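Local coordinates for zinc transport protein ZntB (Vibrio parahaemolyticus RIMD 2210633, PDB 3CK6) that probably takes up zinc as a zinc-proton symporter, its cytoplasmic domain assembling into a funnel-shaped homopentamer, at residues D73-M78 with E201-T206; R54-H59 with R99-Q104. The protein carries 1 engineered substitution. One frame throughout, in Å; residues are numbered along the deposited sequence.

Contact 1 of 2, residues D73-M78 with E201-T206; sequences DDDNFM and ESELVT
The ring of Phe77 meets Ser202 at its edge and Leu204 obliquely. The contact joins a beta hairpin to a helix N-terminus in the CorA-family cytoplasmic domain. Ser202 OG lies near the ring plane, 3.5 Å from Phe77 CE2. A water sits in the plane at the edge too. Leu204 CD1 comes in at 4.0 Å from Phe77 CZ. Other rings of the chain join in: Phe69 and Tyr102 each meet Phe77 with planes at about 45°. Leu138 and Leu197, from helices 134-161 and 173-199, also touch it.

Residues 73-76 form a type II' turn between strands 68-71 and 77-83. Residues 201-206 lie in the connection between the long helices 173-199 and 209-246. Phe77 CG stands between the backbone N and the carbonyl carbon (chi1 66°), which places the ring so that CE2 reaches Ser202 and CZ reaches Leu204.

Ser202 is the N-cap of the short helix 203-206. Its OG accepts from Leu204 N at 3.3 Å, with an N-H...O angle of 147°. The same hydroxyl caps the helix and borders the aromatic ring. The Ser202 carbonyl O is gripped twice, by Val205 N and Thr206 N.

On the exposed side, Glu203 reaches toward the turn with its chain extended beyond CG. Its OE2 stops 3.9 Å from Asp75 CB and 4.3 Å from Asp75 OD2. Two carboxylates this close would disfavour each other if both are charged. The hydrogen bond between Tyr102 OH and Glu203 OE2 probably offsets part of that cost.

One water bridges Asp75 O and Ser202 OG. It donates to Asp75 O at 2.5 Å, unusually short, so the exact length is doubtful. The same water oxygen is hydrogen-bonded to Ser202 OG at 2.8 Å.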
loop_
_atom_site.group_PDB
_atom_site.type_symbol
_atom_site.label_atom_id
_atom_site.label_comp_id
_atom_site.label_asym_id
_atom_site.label_seq_id
_atom_site.Cartn_x
_atom_site.Cartn_y
_atom_site.Cartn_z
ATOM N N ASP E 73 -18.964 0.294 -25.206
ATOM C CA ASP E 73 -18.593 0.366 -26.648
ATOM C C ASP E 73 -18.481 1.804 -27.155
ATOM O O ASP E 73 -19.094 2.706 -26.601
ATOM C CB ASP E 73 -19.613 -0.357 -27.520
ATOM C CG ASP E 73 -19.602 -1.872 -27.325
ATOM O OD1 ASP E 73 -18.548 -2.455 -26.942
ATOM O OD2 ASP E 73 -20.666 -2.483 -27.572
ATOM N N ASP E 74 -17.735 2.013 -28.239
ATOM C CA ASP E 74 -17.691 3.328 -28.860
ATOM C C ASP E 74 -17.331 4.368 -27.798
ATOM O O ASP E 74 -16.383 4.190 -27.017
ATOM C CB ASP E 74 -19.055 3.641 -29.501
ATOM C CG ASP E 74 -19.370 2.731 -30.700
ATOM O OD1 ASP E 74 -18.582 2.729 -31.675
ATOM O OD2 ASP E 74 -20.406 2.024 -30.667
ATOM N N ASP E 75 -18.113 5.433 -27.733
ATOM C CA ASP E 75 -17.868 6.452 -26.727
ATOM C C ASP E 75 -18.742 6.330 -25.470
ATOM O O ASP E 75 -18.732 7.230 -24.630
ATOM C CB ASP E 75 -17.994 7.839 -27.357
ATOM C CG ASP E 75 -16.950 8.079 -28.434
ATOM O OD1 ASP E 75 -15.742 7.890 -28.155
ATOM O OD2 ASP E 75 -17.338 8.446 -29.562
ATOM N N ASN E 76 -19.451 5.209 -25.326
ATOM C CA ASN E 76 -20.400 5.017 -24.227
ATOM C C ASN E 76 -19.710 4.644 -22.931
ATOM O O ASN E 76 -18.603 4.073 -22.924
ATOM C CB ASN E 76 -21.452 3.936 -24.563
ATOM C CG ASN E 76 -22.123 4.179 -25.919
ATOM O OD1 ASN E 76 -22.323 5.318 -26.321
ATOM N ND2 ASN E 76 -22.452 3.107 -26.621
ATOM N N PHE E 77 -20.366 4.984 -21.837
ATOM C CA PHE E 77 -19.901 4.537 -20.529
ATOM C C PHE E 77 -21.022 4.513 -19.524
ATOM O O PHE E 77 -22.110 5.069 -19.767
ATOM C CB PHE E 77 -18.704 5.384 -20.019
ATOM C CG PHE E 77 -19.022 6.834 -19.723
ATOM C CD1 PHE E 77 -19.720 7.205 -18.564
ATOM C CD2 PHE E 77 -18.540 7.841 -20.565
ATOM C CE1 PHE E 77 -19.981 8.573 -18.272
ATOM C CE2 PHE E 77 -18.788 9.205 -20.280
ATOM C CZ PHE E 77 -19.504 9.577 -19.151
HETATM N N MSE E 78 -20.754 3.855 -18.397
HETATM C CA MSE E 78 -21.622 3.957 -17.215
HETATM C C MSE E 78 -20.827 4.563 -16.094
HETATM O O MSE E 78 -19.693 4.155 -15.860
HETATM C CB MSE E 78 -22.122 2.585 -16.765
HETATM C CG MSE E 78 -23.101 2.623 -15.554
HETATM SE SE MSE E 78 -23.717 0.786 -15.140
HETATM C CE MSE E 78 -24.547 0.389 -16.762
ATOM N N GLU E 201 -10.536 9.716 -21.086
ATOM C CA GLU E 201 -10.404 10.669 -22.209
ATOM C C GLU E 201 -11.732 10.842 -22.930
ATOM O O GLU E 201 -11.757 11.101 -24.125
ATOM C CB GLU E 201 -9.377 10.193 -23.238
ATOM C CG GLU E 201 -8.217 9.436 -22.672
ATOM C CD GLU E 201 -7.025 10.299 -22.514
ATOM O OE1 GLU E 201 -6.996 11.113 -21.558
ATOM O OE2 GLU E 201 -6.125 10.162 -23.357
ATOM N N SER E 202 -12.829 10.666 -22.198
ATOM C CA SER E 202 -14.162 10.918 -22.728
ATOM C C SER E 202 -14.235 12.346 -23.211
ATOM O O SER E 202 -13.687 13.242 -22.554
ATOM C CB SER E 202 -15.226 10.723 -21.625
ATOM O OG SER E 202 -16.513 11.100 -22.101
ATOM N N GLU E 203 -14.920 12.551 -24.340
ATOM C CA GLU E 203 -15.181 13.884 -24.891
ATOM C C GLU E 203 -15.839 14.825 -23.857
ATOM O O GLU E 203 -15.582 16.037 -23.846
ATOM C CB GLU E 203 -16.021 13.788 -26.189
ATOM C CG GLU E 203 -17.370 13.037 -25.997
ATOM C CD GLU E 203 -17.965 12.447 -27.285
ATOM O OE1 GLU E 203 -17.487 12.764 -28.399
ATOM O OE2 GLU E 203 -18.929 11.657 -27.170
ATOM N N LEU E 204 -16.637 14.250 -22.961
ATOM C CA LEU E 204 -17.244 15.009 -21.885
ATOM C C LEU E 204 -16.219 15.520 -20.875
ATOM O O LEU E 204 -16.514 16.454 -20.135
ATOM C CB LEU E 204 -18.301 14.160 -21.141
ATOM C CG LEU E 204 -19.447 13.613 -22.003
ATOM C CD1 LEU E 204 -20.440 12.888 -21.113
ATOM C CD2 LEU E 204 -20.156 14.712 -22.789
ATOM N N VAL E 205 -15.056 14.876 -20.808
ATOM C CA VAL E 205 -13.994 15.263 -19.891
ATOM C C VAL E 205 -12.968 16.153 -20.609
ATOM O O VAL E 205 -12.552 17.183 -20.085
ATOM C CB VAL E 205 -13.310 14.019 -19.265
ATOM C CG1 VAL E 205 -12.001 14.415 -18.526
ATOM C CG2 VAL E 205 -14.287 13.278 -18.303
ATOM N N THR E 206 -12.583 15.773 -21.825
ATOM C CA THR E 206 -11.547 16.519 -22.546
ATOM C C THR E 206 -11.973 17.939 -22.934
ATOM O O THR E 206 -11.127 18.806 -23.143
ATOM C CB THR E 206 -11.008 15.761 -23.768
ATOM O OG1 THR E 206 -12.049 15.618 -24.739
ATOM C CG2 THR E 206 -10.462 14.402 -23.343
HETATM O O HOH W 1 -17.092 8.979 -23.785
#

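Contact 2 of 2, residues R54-H59 with R99-Q104; sequences RATVDH and RILYFQ
Residues 54-59 are helical and residues 99-103 are extended. The closest CA atoms are those of Thr56 and Leu101, 9.2 Å apart, and of His59 and Arg99, 9.5 Å apart. These two pairs mean that helix and strand run in roughly opposite senses here. This is helix-on-sheet packing in an alpha/beta fold.

Few side-chain atoms touch. Thr56 CG2 meets Leu101 CD1 at 3.8 Å, methyl to methyl, and the two side chains lie at a slant to each other. Thr56 turns this methyl toward the strand, with CG2 anti to its backbone N. All four touching residues are buried.

Arg99 is extended from CG to NE and passes along the end of the helix. Its NH1 is 4.0 Å from His59 O, too far to bond. Instead NH1 binds the carbonyls of Leu60 and Ala62, so the guanidinium sits at the C-terminal end of helix 54-60, where its charge is probably favourable. NE is held by Ser97 OG.

Selenomethionine Met78 of strand 77-83 touches both Thr56 of the helix and Leu101 of the strand, and His59 as well. Helix 43-49 packs on Val57, and Phe214 of a neighbouring subunit stacks on the His59 ring.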
loop_
_atom_site.group_PDB
_atom_site.type_symbol
_atom_site.label_atom_id
_atom_site.label_comp_id
_atom_site.label_asym_id
_atom_site.label_seq_id
_atom_site.Cartn_x
_atom_site.Cartn_y
_atom_site.Cartn_z
ATOM N N ARG E 54 -28.595 -5.828 -22.755
ATOM C CA ARG E 54 -29.243 -6.461 -21.613
ATOM C C ARG E 54 -28.431 -6.455 -20.318
ATOM O O ARG E 54 -28.965 -6.105 -19.270
ATOM C CB ARG E 54 -29.616 -7.900 -21.981
ATOM C CG ARG E 54 -30.091 -8.775 -20.836
ATOM C CD ARG E 54 -31.588 -8.626 -20.624
ATOM N NE ARG E 54 -32.261 -9.923 -20.538
ATOM C CZ ARG E 54 -32.897 -10.508 -21.554
ATOM N NH1 ARG E 54 -33.478 -11.691 -21.377
ATOM N NH2 ARG E 54 -32.956 -9.914 -22.747
ATOM N N ALA E 55 -27.162 -6.854 -20.398
ATOM C CA ALA E 55 -26.310 -6.967 -19.211
ATOM C C ALA E 55 -25.944 -5.606 -18.608
ATOM O O ALA E 55 -25.781 -5.479 -17.381
ATOM C CB ALA E 55 -25.064 -7.774 -19.524
ATOM N N THR E 56 -25.837 -4.605 -19.474
ATOM C CA THR E 56 -25.616 -3.206 -19.085
ATOM C C THR E 56 -26.849 -2.679 -18.374
ATOM O O THR E 56 -26.734 -2.056 -17.312
ATOM C CB THR E 56 -25.278 -2.328 -20.297
ATOM O OG1 THR E 56 -24.128 -2.865 -20.964
ATOM C CG2 THR E 56 -25.008 -0.889 -19.897
ATOM N N VAL E 57 -28.025 -2.971 -18.928
ATOM C CA VAL E 57 -29.278 -2.666 -18.243
ATOM C C VAL E 57 -29.340 -3.376 -16.864
ATOM O O VAL E 57 -29.644 -2.735 -15.851
ATOM C CB VAL E 57 -30.521 -3.013 -19.115
ATOM C CG1 VAL E 57 -31.797 -2.772 -18.336
ATOM C CG2 VAL E 57 -30.531 -2.165 -20.399
ATOM N N ASP E 58 -29.044 -4.683 -16.837
ATOM C CA ASP E 58 -28.998 -5.460 -15.573
ATOM C C ASP E 58 -28.093 -4.768 -14.557
ATOM O O ASP E 58 -28.454 -4.631 -13.378
ATOM C CB ASP E 58 -28.437 -6.870 -15.798
ATOM C CG ASP E 58 -29.374 -7.792 -16.582
ATOM O OD1 ASP E 58 -30.559 -7.456 -16.836
ATOM O OD2 ASP E 58 -28.902 -8.895 -16.943
ATOM N N HIS E 59 -26.904 -4.341 -14.994
ATOM C CA HIS E 59 -25.990 -3.699 -14.051
ATOM C C HIS E 59 -26.532 -2.360 -13.584
ATOM O O HIS E 59 -26.482 -2.046 -12.380
ATOM C CB HIS E 59 -24.559 -3.563 -14.583
ATOM C CG HIS E 59 -23.520 -3.487 -13.495
ATOM N ND1 HIS E 59 -22.712 -2.384 -13.306
ATOM C CD2 HIS E 59 -23.163 -4.378 -12.541
ATOM C CE1 HIS E 59 -21.897 -2.603 -12.286
ATOM N NE2 HIS E 59 -22.147 -3.808 -11.810
ATOM N N ARG E 99 -27.205 6.396 -10.989
ATOM C CA ARG E 99 -26.553 5.581 -11.989
ATOM C C ARG E 99 -26.776 6.190 -13.365
ATOM O O ARG E 99 -27.900 6.403 -13.816
ATOM C CB ARG E 99 -26.999 4.150 -11.900
ATOM C CG ARG E 99 -26.975 3.672 -10.430
ATOM C CD ARG E 99 -27.215 2.267 -10.377
ATOM N NE ARG E 99 -27.447 1.838 -9.005
ATOM C CZ ARG E 99 -28.071 0.715 -8.695
ATOM N NH1 ARG E 99 -28.570 -0.054 -9.660
ATOM N NH2 ARG E 99 -28.250 0.395 -7.413
ATOM N N ILE E 100 -25.665 6.478 -14.005
ATOM C CA ILE E 100 -25.675 7.300 -15.181
ATOM C C ILE E 100 -25.077 6.531 -16.353
ATOM O O ILE E 100 -23.983 5.961 -16.243
ATOM C CB ILE E 100 -24.824 8.594 -14.953
ATOM C CG1 ILE E 100 -25.385 9.435 -13.805
ATOM C CG2 ILE E 100 -24.642 9.386 -16.289
ATOM C CD1 ILE E 100 -24.527 10.636 -13.522
ATOM N N LEU E 101 -25.789 6.560 -17.475
ATOM C CA LEU E 101 -25.326 5.989 -18.727
ATOM C C LEU E 101 -25.053 7.122 -19.687
ATOM O O LEU E 101 -25.899 7.993 -19.862
ATOM C CB LEU E 101 -26.445 5.096 -19.303
ATOM C CG LEU E 101 -26.194 3.915 -20.238
ATOM C CD1 LEU E 101 -25.324 2.852 -19.584
ATOM C CD2 LEU E 101 -27.537 3.292 -20.663
ATOM N N TYR E 102 -23.874 7.137 -20.312
ATOM C CA TYR E 102 -23.661 7.983 -21.504
ATOM C C TYR E 102 -23.687 7.030 -22.695
ATOM O O TYR E 102 -22.856 6.143 -22.801
ATOM C CB TYR E 102 -22.343 8.756 -21.416
ATOM C CG TYR E 102 -22.004 9.666 -22.609
ATOM C CD1 TYR E 102 -22.872 10.689 -23.010
ATOM C CD2 TYR E 102 -20.800 9.538 -23.281
ATOM C CE1 TYR E 102 -22.569 11.529 -24.093
ATOM C CE2 TYR E 102 -20.461 10.405 -24.374
ATOM C CZ TYR E 102 -21.360 11.394 -24.757
ATOM O OH TYR E 102 -21.080 12.244 -25.802
ATOM N N PHE E 103 -24.700 7.190 -23.543
ATOM C CA PHE E 103 -25.076 6.177 -24.509
ATOM C C PHE E 103 -25.568 6.869 -25.777
ATOM O O PHE E 103 -26.447 7.728 -25.730
ATOM C CB PHE E 103 -26.125 5.212 -23.934
ATOM C CG PHE E 103 -26.505 4.073 -24.867
ATOM C CD1 PHE E 103 -25.708 2.922 -24.964
ATOM C CD2 PHE E 103 -27.646 4.159 -25.665
ATOM C CE1 PHE E 103 -26.045 1.875 -25.826
ATOM C CE2 PHE E 103 -28.001 3.112 -26.523
ATOM C CZ PHE E 103 -27.196 1.965 -26.602
ATOM N N GLN E 104 -24.952 6.510 -26.900
ATOM C CA GLN E 104 -25.188 7.169 -28.203
ATOM C C GLN E 104 -25.295 8.691 -28.076
ATOM O O GLN E 104 -26.137 9.308 -28.728
ATOM C CB GLN E 104 -26.442 6.623 -28.896
ATOM C CG GLN E 104 -26.412 5.141 -29.248
ATOM C CD GLN E 104 -27.789 4.579 -29.650
ATOM O OE1 GLN E 104 -27.883 3.441 -30.088
ATOM N NE2 GLN E 104 -28.850 5.379 -29.501
#

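In the fold
Contacts 1 and 2 have centres about 13 Å apart and are joined through the neighbouring antiparallel strands 77-83 and 96-103. Phe77 O and Tyr102 N, 2.8 Å apart, probably hydrogen bond between them. The hydrogen bond of Tyr102 OH with Glu203 OE2, 2.6 Å long, is a second link. Successive residues serve different partners: Phe77 faces helices 134-161 and 173-199 and Tyr102 packs with Leu204 and Phe77, while Met78 and Leu101 face helix 54-60. Met78 CE packs 3.3 Å from Thr56 O. Both contacts also reach the pentamer interface, since Asp73 hydrogen bonds to His210 of a neighbouring subunit and Thr56 packs on Phe214 of a neighbouring subunit.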